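PDB 2QUP: BH1478 protein from Bacillus halodurans, which is of unknown function, a DUF327-family protein whose chain folds into a compact antiparallel bundle of four helices. Local coordinates for residues Q44-K49 with V73-G78; K55-T60 with E64-Y69; D109-D114 with V133-G138. All coordinates share one frame; numbering follows the deposited sequence.

Interaction 1: Q44-K49 with V73-G78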
loop_
_atom_site.group_PDB
_atom_site.type_symbol
_atom_site.label_atom_id
_atom_site.label_comp_id
_atom_site.label_asym_id
_atom_site.label_seq_id
_atom_site.Cartn_x
_atom_site.Cartn_y
_atom_site.Cartn_z
ATOM N N GLN A 44 -4.322 -8.245 2.277
ATOM C CA GLN A 44 -3.294 -8.910 3.085
ATOM C C GLN A 44 -2.414 -9.739 2.153
ATOM O O GLN A 44 -1.189 -9.771 2.295
ATOM C CB GLN A 44 -3.935 -9.857 4.103
ATOM C CG GLN A 44 -4.534 -9.239 5.363
ATOM C CD GLN A 44 -5.005 -10.325 6.353
ATOM O OE1 GLN A 44 -4.550 -10.377 7.505
ATOM N NE2 GLN A 44 -5.901 -11.211 5.894
ATOM N N ALA A 45 -3.064 -10.401 1.200
ATOM C CA ALA A 45 -2.394 -11.220 0.186
ATOM C C ALA A 45 -1.500 -10.382 -0.731
ATOM O O ALA A 45 -0.386 -10.772 -1.029
ATOM C CB ALA A 45 -3.441 -12.010 -0.634
ATOM N N LEU A 46 -2.007 -9.228 -1.160
ATOM C CA LEU A 46 -1.232 -8.254 -1.915
ATOM C C LEU A 46 -0.038 -7.700 -1.134
ATOM O O LEU A 46 1.030 -7.513 -1.686
ATOM C CB LEU A 46 -2.149 -7.107 -2.316
ATOM C CG LEU A 46 -1.811 -6.208 -3.490
ATOM C CD1 LEU A 46 -1.156 -6.996 -4.653
ATOM C CD2 LEU A 46 -3.084 -5.560 -3.943
ATOM N N MET A 47 -0.225 -7.430 0.148
ATOM C CA MET A 47 0.863 -6.927 0.995
ATOM C C MET A 47 2.002 -7.959 1.170
ATOM O O MET A 47 3.171 -7.591 1.346
ATOM C CB MET A 47 0.277 -6.509 2.338
ATOM C CG MET A 47 1.212 -5.776 3.297
ATOM S SD MET A 47 2.255 -4.503 2.564
ATOM C CE MET A 47 1.090 -3.173 2.358
ATOM N N SER A 48 1.644 -9.241 1.128
ATOM C CA SER A 48 2.619 -10.325 1.180
ATOM C C SER A 48 3.537 -10.280 -0.043
ATOM O O SER A 48 4.765 -10.328 0.096
ATOM C CB SER A 48 1.914 -11.687 1.279
ATOM O OG SER A 48 1.501 -11.957 2.610
ATOM N N LYS A 49 2.933 -10.187 -1.231
ATOM C CA LYS A 49 3.642 -9.914 -2.486
ATOM C C LYS A 49 4.483 -8.638 -2.409
ATOM O O LYS A 49 5.666 -8.641 -2.716
ATOM C CB LYS A 49 2.641 -9.767 -3.610
ATOM C CG LYS A 49 1.975 -11.074 -3.976
ATOM C CD LYS A 49 0.936 -10.830 -5.061
ATOM C CE LYS A 49 0.446 -12.136 -5.626
ATOM N NZ LYS A 49 -0.726 -12.604 -4.858
ATOM N N VAL A 73 2.321 -1.778 -5.628
ATOM C CA VAL A 73 1.987 -0.765 -4.661
ATOM C C VAL A 73 0.814 0.063 -5.168
ATOM O O VAL A 73 -0.151 0.302 -4.432
ATOM C CB VAL A 73 3.192 0.160 -4.359
ATOM C CG1 VAL A 73 2.699 1.388 -3.631
ATOM C CG2 VAL A 73 4.177 -0.561 -3.481
ATOM N N LYS A 74 0.892 0.448 -6.438
ATOM C CA LYS A 74 -0.183 1.167 -7.141
ATOM C C LYS A 74 -1.501 0.390 -7.128
ATOM O O LYS A 74 -2.586 0.974 -7.021
ATOM C CB LYS A 74 0.244 1.476 -8.588
ATOM C CG LYS A 74 -0.642 2.448 -9.377
ATOM C CD LYS A 74 0.063 2.912 -10.659
ATOM C CE LYS A 74 -0.915 3.543 -11.655
ATOM N NZ LYS A 74 -0.458 3.434 -13.081
ATOM N N GLU A 75 -1.423 -0.932 -7.243
ATOM C CA GLU A 75 -2.643 -1.759 -7.148
ATOM C C GLU A 75 -3.256 -1.798 -5.736
ATOM O O GLU A 75 -4.480 -1.838 -5.574
ATOM C CB GLU A 75 -2.359 -3.183 -7.582
ATOM C CG GLU A 75 -3.615 -4.045 -7.636
ATOM C CD GLU A 75 -3.312 -5.485 -7.896
ATOM O OE1 GLU A 75 -4.270 -6.274 -8.093
ATOM O OE2 GLU A 75 -2.109 -5.818 -7.907
ATOM N N PHE A 76 -2.385 -1.823 -4.731
ATOM C CA PHE A 76 -2.770 -1.792 -3.332
ATOM C C PHE A 76 -3.489 -0.491 -2.994
ATOM O O PHE A 76 -4.574 -0.538 -2.433
ATOM C CB PHE A 76 -1.528 -1.928 -2.432
ATOM C CG PHE A 76 -1.846 -2.159 -0.975
ATOM C CD1 PHE A 76 -1.777 -3.444 -0.431
ATOM C CD2 PHE A 76 -2.211 -1.086 -0.139
ATOM C CE1 PHE A 76 -2.072 -3.671 0.939
ATOM C CE2 PHE A 76 -2.520 -1.298 1.224
ATOM C CZ PHE A 76 -2.431 -2.585 1.777
ATOM N N VAL A 77 -2.848 0.649 -3.288
ATOM C CA VAL A 77 -3.425 1.966 -3.078
ATOM C C VAL A 77 -4.863 2.062 -3.598
ATOM O O VAL A 77 -5.755 2.456 -2.862
ATOM C CB VAL A 77 -2.569 3.080 -3.659
ATOM C CG1 VAL A 77 -3.283 4.446 -3.546
ATOM C CG2 VAL A 77 -1.226 3.146 -2.924
ATOM N N GLY A 78 -5.075 1.668 -4.845
ATOM C CA GLY A 78 -6.421 1.637 -5.436
ATOM C C GLY A 78 -7.396 0.899 -4.557
ATOM O O GLY A 78 -8.447 1.428 -4.214
#
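Met-47 lays its terminal methyl over one face of the Phe-76 ring. CE stands 3.4 Å above the ring plane, displaced toward the rim on the CE1–CZ side, and its nearest ring atom is CE1, with Met-47 CE and Phe-76 CE1 3.5 Å apart. The line from CE to the ring centroid leans 27° off the normal, which makes this a CH-pi contact. Met-47 SD is farther off, 5.3 Å from the centroid of the Phe-76 ring and in an oblique position, within the range of a Met-aromatic contact. Bends at chi2 (43°) and chi3 (77°) curl the thioether back so that the methyl, and not the sulfur, rests on the ring.

Leu-46 meets the same ring differently. Its CG lies at the edge, near the ring plane, 4.1 Å from Phe-76 CD1, and the two side chains pass alongside one another, running opposite ways, until Leu-46 CD2 comes to 3.8 Å from Phe-76 CA. The phenyl group is thus gripped on a face and at an edge by consecutive residues of helix 27-60, which hold it against helix 63-88, their antiparallel neighbour in the four-helix bundle. Leu-140 of helix 126-144 touches both Met-47 and Phe-76, carrying the cluster into the bundle interior.

On the outer flank, Glu-75 stretches its extended chain obliquely across Leu-46, its OE2 3.6 Å from Leu-46 CD1. The leucine methyls pack against the aliphatic part and the carboxylate of this exposed acid.

Interaction 2: K55-T60 with E64-Y69; sequences KLLSET and EELRKY
Apolar packing between Leu-57 and the pair Leu-66 and Tyr-69 forms the buried side of this contact. Leu-57 CD2 does most of the work: it sits 4.0 Å from Leu-66 CD1 and 4.1 Å from Tyr-69 CG, filling the angle between the two. The two leucines run alongside in the same direction, while Leu-57 stands roughly perpendicular to the tyrosine side chain. The other branch, Leu-57 CD1, reaches the backbone of the partner helix, 3.8 Å from Leu-66 N. Val-119 of helix 98-120 touches Leu-57, and Leu-115 of the same helix touches Leu-66 and Tyr-69.

These residues close an alpha-alpha hairpin: helix 27-60 ends, a very short turn follows, and helix 63-88 starts back. The segments 55-60 and 64-69 run at 164°, their axes 9.0 Å apart at closest, and the closest pair of CA atoms, Leu-57 CA and Glu-65 CA, is only 5.2 Å apart. At the turn, Glu-65 N is hydrogen-bonded to Thr-62 OG1.

Contacts of mixed character lie toward solvent and centre on Glu-65. With CG beside the backbone N and the chain bent at chi2 (-39°), its carboxylate folds toward Leu-56, whose CD2 stands 3.5 Å from Glu-65 OE2. The leucine offers this oxygen no polar partner; OE2 is instead hydrogen-bonded to Gln-53 NE2, one turn before Leu-56 on the same helix, which probably helps fix the direction of the carboxylate. Thr-60 lies across the Glu-65 methylenes, though the placing of its hydroxyl is doubtful.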
loop_
_atom_site.group_PDB
_atom_site.type_symbol
_atom_site.label_atom_id
_atom_site.label_comp_id
_atom_site.label_asym_id
_atom_site.label_seq_id
_atom_site.Cartn_x
_atom_site.Cartn_y
_atom_site.Cartn_z
ATOM N N LYS A 55 11.615 -6.414 -0.626
ATOM C CA LYS A 55 12.821 -7.137 -0.306
ATOM C C LYS A 55 13.697 -7.483 -1.508
ATOM O O LYS A 55 14.893 -7.160 -1.506
ATOM C CB LYS A 55 12.485 -8.376 0.524
ATOM C CG LYS A 55 13.670 -9.299 0.758
ATOM C CD LYS A 55 14.098 -9.265 2.201
ATOM C CE LYS A 55 15.202 -8.257 2.434
ATOM N NZ LYS A 55 15.446 -8.094 3.899
ATOM N N LEU A 56 13.121 -8.128 -2.532
ATOM C CA LEU A 56 13.823 -8.362 -3.812
ATOM C C LEU A 56 14.460 -7.111 -4.361
ATOM O O LEU A 56 15.622 -7.150 -4.751
ATOM C CB LEU A 56 12.871 -8.914 -4.886
ATOM C CG LEU A 56 13.509 -9.508 -6.136
ATOM C CD1 LEU A 56 14.680 -10.389 -5.755
ATOM C CD2 LEU A 56 12.469 -10.331 -6.909
ATOM N N LEU A 57 13.700 -6.008 -4.378
ATOM C CA LEU A 57 14.180 -4.735 -4.919
ATOM C C LEU A 57 15.324 -4.223 -4.096
ATOM O O LEU A 57 16.258 -3.697 -4.655
ATOM C CB LEU A 57 13.088 -3.658 -4.966
ATOM C CG LEU A 57 13.519 -2.181 -5.123
ATOM C CD1 LEU A 57 14.227 -1.901 -6.452
ATOM C CD2 LEU A 57 12.322 -1.257 -4.946
ATOM N N SER A 58 15.259 -4.379 -2.781
ATOM C CA SER A 58 16.356 -3.960 -1.897
ATOM C C SER A 58 17.659 -4.740 -2.166
ATOM O O SER A 58 18.781 -4.202 -2.005
ATOM C CB SER A 58 15.930 -4.131 -0.445
ATOM O OG SER A 58 16.099 -5.475 -0.042
ATOM N N GLU A 59 17.505 -6.000 -2.582
ATOM C CA GLU A 59 18.618 -6.892 -2.896
ATOM C C GLU A 59 19.139 -6.658 -4.318
ATOM O O GLU A 59 20.342 -6.592 -4.530
ATOM C CB GLU A 59 18.179 -8.364 -2.776
ATOM C CG GLU A 59 17.761 -8.851 -1.389
ATOM C CD GLU A 59 18.905 -8.911 -0.383
ATOM O OE1 GLU A 59 18.812 -8.201 0.639
ATOM O OE2 GLU A 59 19.883 -9.669 -0.595
ATOM N N THR A 60 18.243 -6.583 -5.299
ATOM C CA THR A 60 18.671 -6.496 -6.694
ATOM C C THR A 60 18.956 -5.063 -7.103
ATOM O O THR A 60 20.020 -4.800 -7.667
ATOM C CB THR A 60 17.665 -7.086 -7.678
ATOM O OG1 THR A 60 16.488 -6.289 -7.646
ATOM C CG2 THR A 60 17.315 -8.512 -7.322
ATOM N N GLU A 64 13.940 -3.042 -13.339
ATOM C CA GLU A 64 13.036 -4.153 -13.525
ATOM C C GLU A 64 12.321 -4.540 -12.224
ATOM O O GLU A 64 11.142 -4.893 -12.233
ATOM C CB GLU A 64 13.791 -5.340 -14.093
ATOM C CG GLU A 64 12.920 -6.603 -14.316
ATOM C CD GLU A 64 13.763 -7.872 -14.467
ATOM O OE1 GLU A 64 13.199 -8.926 -14.850
ATOM O OE2 GLU A 64 14.990 -7.813 -14.192
ATOM N N GLU A 65 13.027 -4.483 -11.101
ATOM C CA GLU A 65 12.400 -4.852 -9.831
ATOM C C GLU A 65 11.569 -3.697 -9.270
ATOM O O GLU A 65 10.532 -3.927 -8.657
ATOM C CB GLU A 65 13.410 -5.421 -8.792
ATOM C CG GLU A 65 14.135 -6.782 -9.193
ATOM C CD GLU A 65 13.237 -7.812 -9.923
ATOM O OE1 GLU A 65 13.702 -8.451 -10.885
ATOM O OE2 GLU A 65 12.083 -7.997 -9.509
ATOM N N LEU A 66 12.027 -2.465 -9.512
ATOM C CA LEU A 66 11.247 -1.247 -9.273
ATOM C C LEU A 66 9.896 -1.253 -10.008
ATOM O O LEU A 66 8.845 -1.025 -9.410
ATOM C CB LEU A 66 12.069 0.003 -9.617
ATOM C CG LEU A 66 11.484 1.356 -9.198
ATOM C CD1 LEU A 66 11.446 1.589 -7.677
ATOM C CD2 LEU A 66 12.209 2.473 -9.876
ATOM N N ARG A 67 9.928 -1.544 -11.291
ATOM C CA ARG A 67 8.706 -1.642 -12.073
ATOM C C ARG A 67 7.700 -2.582 -11.393
ATOM O O ARG A 67 6.545 -2.197 -11.176
ATOM C CB ARG A 67 9.014 -2.129 -13.494
ATOM C CG ARG A 67 9.291 -1.028 -14.529
ATOM C CD ARG A 67 10.067 -1.533 -15.779
ATOM N NE ARG A 67 9.727 -2.904 -16.170
ATOM C CZ ARG A 67 10.600 -3.810 -16.616
ATOM N NH1 ARG A 67 11.886 -3.515 -16.755
ATOM N NH2 ARG A 67 10.180 -5.022 -16.940
ATOM N N LYS A 68 8.139 -3.790 -11.036
ATOM C CA LYS A 68 7.248 -4.782 -10.431
ATOM C C LYS A 68 6.733 -4.325 -9.056
ATOM O O LYS A 68 5.569 -4.515 -8.737
ATOM C CB LYS A 68 7.908 -6.169 -10.364
ATOM C CG LYS A 68 7.061 -7.214 -9.643
ATOM C CD LYS A 68 7.262 -8.639 -10.131
ATOM C CE LYS A 68 6.328 -9.586 -9.389
ATOM N NZ LYS A 68 4.928 -9.088 -9.433
ATOM N N TYR A 69 7.601 -3.696 -8.274
ATOM C CA TYR A 69 7.261 -3.125 -6.958
ATOM C C TYR A 69 6.151 -2.071 -7.035
ATOM O O TYR A 69 5.117 -2.180 -6.362
ATOM C CB TYR A 69 8.515 -2.471 -6.344
ATOM C CG TYR A 69 8.257 -1.896 -4.968
ATOM C CD1 TYR A 69 8.039 -2.735 -3.877
ATOM C CD2 TYR A 69 8.200 -0.517 -4.760
ATOM C CE1 TYR A 69 7.790 -2.218 -2.610
ATOM C CE2 TYR A 69 7.936 0.010 -3.497
ATOM C CZ TYR A 69 7.744 -0.848 -2.430
ATOM O OH TYR A 69 7.495 -0.335 -1.185
#

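Interaction 3: D109-D114 with V133-G138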
loop_
_atom_site.group_PDB
_atom_site.type_symbol
_atom_site.label_atom_id
_atom_site.label_comp_id
_atom_site.label_asym_id
_atom_site.label_seq_id
_atom_site.Cartn_x
_atom_site.Cartn_y
_atom_site.Cartn_z
ATOM N N ASP A 109 2.760 8.603 -2.783
ATOM C CA ASP A 109 3.214 9.105 -4.076
ATOM C C ASP A 109 4.563 9.819 -3.932
ATOM O O ASP A 109 5.505 9.479 -4.633
ATOM C CB ASP A 109 2.170 10.055 -4.661
ATOM C CG ASP A 109 2.449 10.412 -6.112
ATOM O OD1 ASP A 109 2.974 11.511 -6.356
ATOM O OD2 ASP A 109 2.127 9.605 -7.014
ATOM N N ARG A 110 4.653 10.773 -3.010
ATOM C CA ARG A 110 5.920 11.468 -2.705
ATOM C C ARG A 110 7.077 10.495 -2.504
ATOM O O ARG A 110 8.121 10.632 -3.146
ATOM C CB ARG A 110 5.768 12.281 -1.438
ATOM C CG ARG A 110 5.576 13.774 -1.645
ATOM C CD ARG A 110 6.570 14.584 -0.823
ATOM N NE ARG A 110 6.806 14.034 0.519
ATOM C CZ ARG A 110 8.000 13.685 1.012
ATOM N NH1 ARG A 110 9.100 13.816 0.285
ATOM N NH2 ARG A 110 8.095 13.202 2.242
ATOM N N LYS A 111 6.870 9.514 -1.615
ATOM C CA LYS A 111 7.854 8.471 -1.308
ATOM C C LYS A 111 8.254 7.565 -2.481
ATOM O O LYS A 111 9.423 7.231 -2.622
ATOM C CB LYS A 111 7.410 7.626 -0.096
ATOM C CG LYS A 111 7.490 8.317 1.287
ATOM C CD LYS A 111 8.780 9.136 1.475
ATOM C CE LYS A 111 8.809 9.866 2.820
ATOM N NZ LYS A 111 10.004 10.774 2.982
ATOM N N LEU A 112 7.276 7.157 -3.287
ATOM C CA LEU A 112 7.533 6.366 -4.473
ATOM C C LEU A 112 8.467 7.067 -5.455
ATOM O O LEU A 112 9.377 6.435 -6.005
ATOM C CB LEU A 112 6.215 5.990 -5.163
ATOM C CG LEU A 112 5.483 4.846 -4.480
ATOM C CD1 LEU A 112 4.113 4.527 -5.205
ATOM C CD2 LEU A 112 6.391 3.578 -4.428
ATOM N N LEU A 113 8.258 8.371 -5.646
ATOM C CA LEU A 113 9.091 9.175 -6.544
ATOM C C LEU A 113 10.502 9.282 -5.979
ATOM O O LEU A 113 11.467 9.234 -6.726
ATOM C CB LEU A 113 8.492 10.572 -6.727
ATOM C CG LEU A 113 7.176 10.706 -7.502
ATOM C CD1 LEU A 113 6.586 12.121 -7.336
ATOM C CD2 LEU A 113 7.375 10.376 -8.967
ATOM N N ASP A 114 10.612 9.391 -4.660
ATOM C CA ASP A 114 11.918 9.486 -3.986
ATOM C C ASP A 114 12.706 8.184 -4.025
ATOM O O ASP A 114 13.950 8.170 -3.967
ATOM C CB ASP A 114 11.722 9.892 -2.529
ATOM C CG ASP A 114 11.418 11.360 -2.371
ATOM O OD1 ASP A 114 11.156 11.766 -1.225
ATOM O OD2 ASP A 114 11.442 12.105 -3.381
ATOM N N VAL A 133 11.266 1.285 1.502
ATOM C CA VAL A 133 10.103 0.417 1.275
ATOM C C VAL A 133 9.331 0.119 2.575
ATOM O O VAL A 133 8.156 -0.188 2.545
ATOM C CB VAL A 133 10.453 -0.878 0.485
ATOM C CG1 VAL A 133 11.302 -0.557 -0.769
ATOM C CG2 VAL A 133 11.148 -1.910 1.371
ATOM N N GLY A 134 9.993 0.222 3.719
ATOM C CA GLY A 134 9.369 -0.125 4.989
ATOM C C GLY A 134 8.526 1.040 5.454
ATOM O O GLY A 134 7.526 0.856 6.130
ATOM N N GLU A 135 8.947 2.242 5.058
ATOM C CA GLU A 135 8.201 3.482 5.244
ATOM C C GLU A 135 6.940 3.493 4.435
ATOM O O GLU A 135 5.891 3.844 4.932
ATOM C CB GLU A 135 9.022 4.630 4.727
ATOM C CG GLU A 135 9.735 5.376 5.786
ATOM C CD GLU A 135 10.136 6.729 5.295
ATOM O OE1 GLU A 135 11.332 6.900 4.984
ATOM O OE2 GLU A 135 9.249 7.611 5.190
ATOM N N ILE A 136 7.090 3.166 3.163
ATOM C CA ILE A 136 5.968 3.063 2.233
ATOM C C ILE A 136 4.943 2.119 2.806
ATOM O O ILE A 136 3.783 2.500 2.934
ATOM C CB ILE A 136 6.441 2.643 0.814
ATOM C CG1 ILE A 136 7.195 3.823 0.174
ATOM C CG2 ILE A 136 5.239 2.188 -0.079
ATOM C CD1 ILE A 136 8.226 3.442 -0.901
ATOM N N LYS A 137 5.373 0.904 3.187
ATOM C CA LYS A 137 4.463 -0.107 3.774
ATOM C C LYS A 137 3.734 0.474 4.983
ATOM O O LYS A 137 2.525 0.305 5.115
ATOM C CB LYS A 137 5.218 -1.361 4.213
ATOM C CG LYS A 137 4.329 -2.431 4.824
ATOM C CD LYS A 137 5.097 -3.456 5.636
ATOM C CE LYS A 137 4.145 -4.591 6.049
ATOM N NZ LYS A 137 4.863 -5.837 6.451
ATOM N N GLY A 138 4.468 1.198 5.833
ATOM C CA GLY A 138 3.874 1.902 6.967
ATOM C C GLY A 138 2.773 2.879 6.602
ATOM O O GLY A 138 1.718 2.895 7.226
#
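Glu-135 reaches across to Lys-111 with OE2, and the two chains meet at a slant. The nearest lysine atom is a methylene, Lys-111 CE at 3.3 Å from Glu-135 OE2; the charged nitrogen, Lys-111 NZ, is 3.9 Å from the same oxygen, so the salt bridge is a long one. Lys-111 comes there by bending early, at chi2 (-42°), after which its chain runs straight. Its charge also has a like neighbour, since Arg-110 NH2 lies 3.2 Å from Lys-111 NZ, two donors that cannot bond to each other. Carboxylates probably temper this local positive charge: Arg-110 NH1 is in a salt bridge with Asp-114 OD1 (3.3 Å), and Arg-110 NE pairs with Glu-107.

Ile-136, next in the segment, turns to the buried side. Its CG1 packs on the base of the lysine, 3.8 Å from Lys-111 CB, so that Lys-111 serves both zones, with aliphatic carbon at its base and charge at its end. Further out, Ile-136 CD1 approaches Leu-112 CD2 at 4.0 Å, the isoleucine lying nearly square to the leucine. Leu-112 is modelled in two conformers, so this contact describes one of them.

Lys-137 belongs to another face of the helix and is in a salt bridge with Asp-51 of helix 27-60. With the axes of segments 109-114 and 133-138 10.1 Å apart at 165°, a greasy inner pair and a long ion pair outside it join helices 98-120 and 126-144, antiparallel neighbours in this four-helix bundle.

Overall arrangement
From the N terminus, helix 27-60 contributes first 44-49 and then 55-60. Interaction 2 closes the tight turn into helix 63-88, and interaction 1 closes a wider loop around it, so the second contact is nested inside the first and the two zip up one hairpin, with centres about 15 Å apart. Interaction 3 follows in series, closing the loop between helices 98-120 and 126-144. Each hairpin is held together by its own contacts. What ties the two into an up-down-up-down bundle is packing between them: Tyr-69 from interaction 2 on Leu-112, Val-133 and Ile-136, and Met-47 and Val-73 from interaction 1 on Lys-137 and Leu-112 respectively.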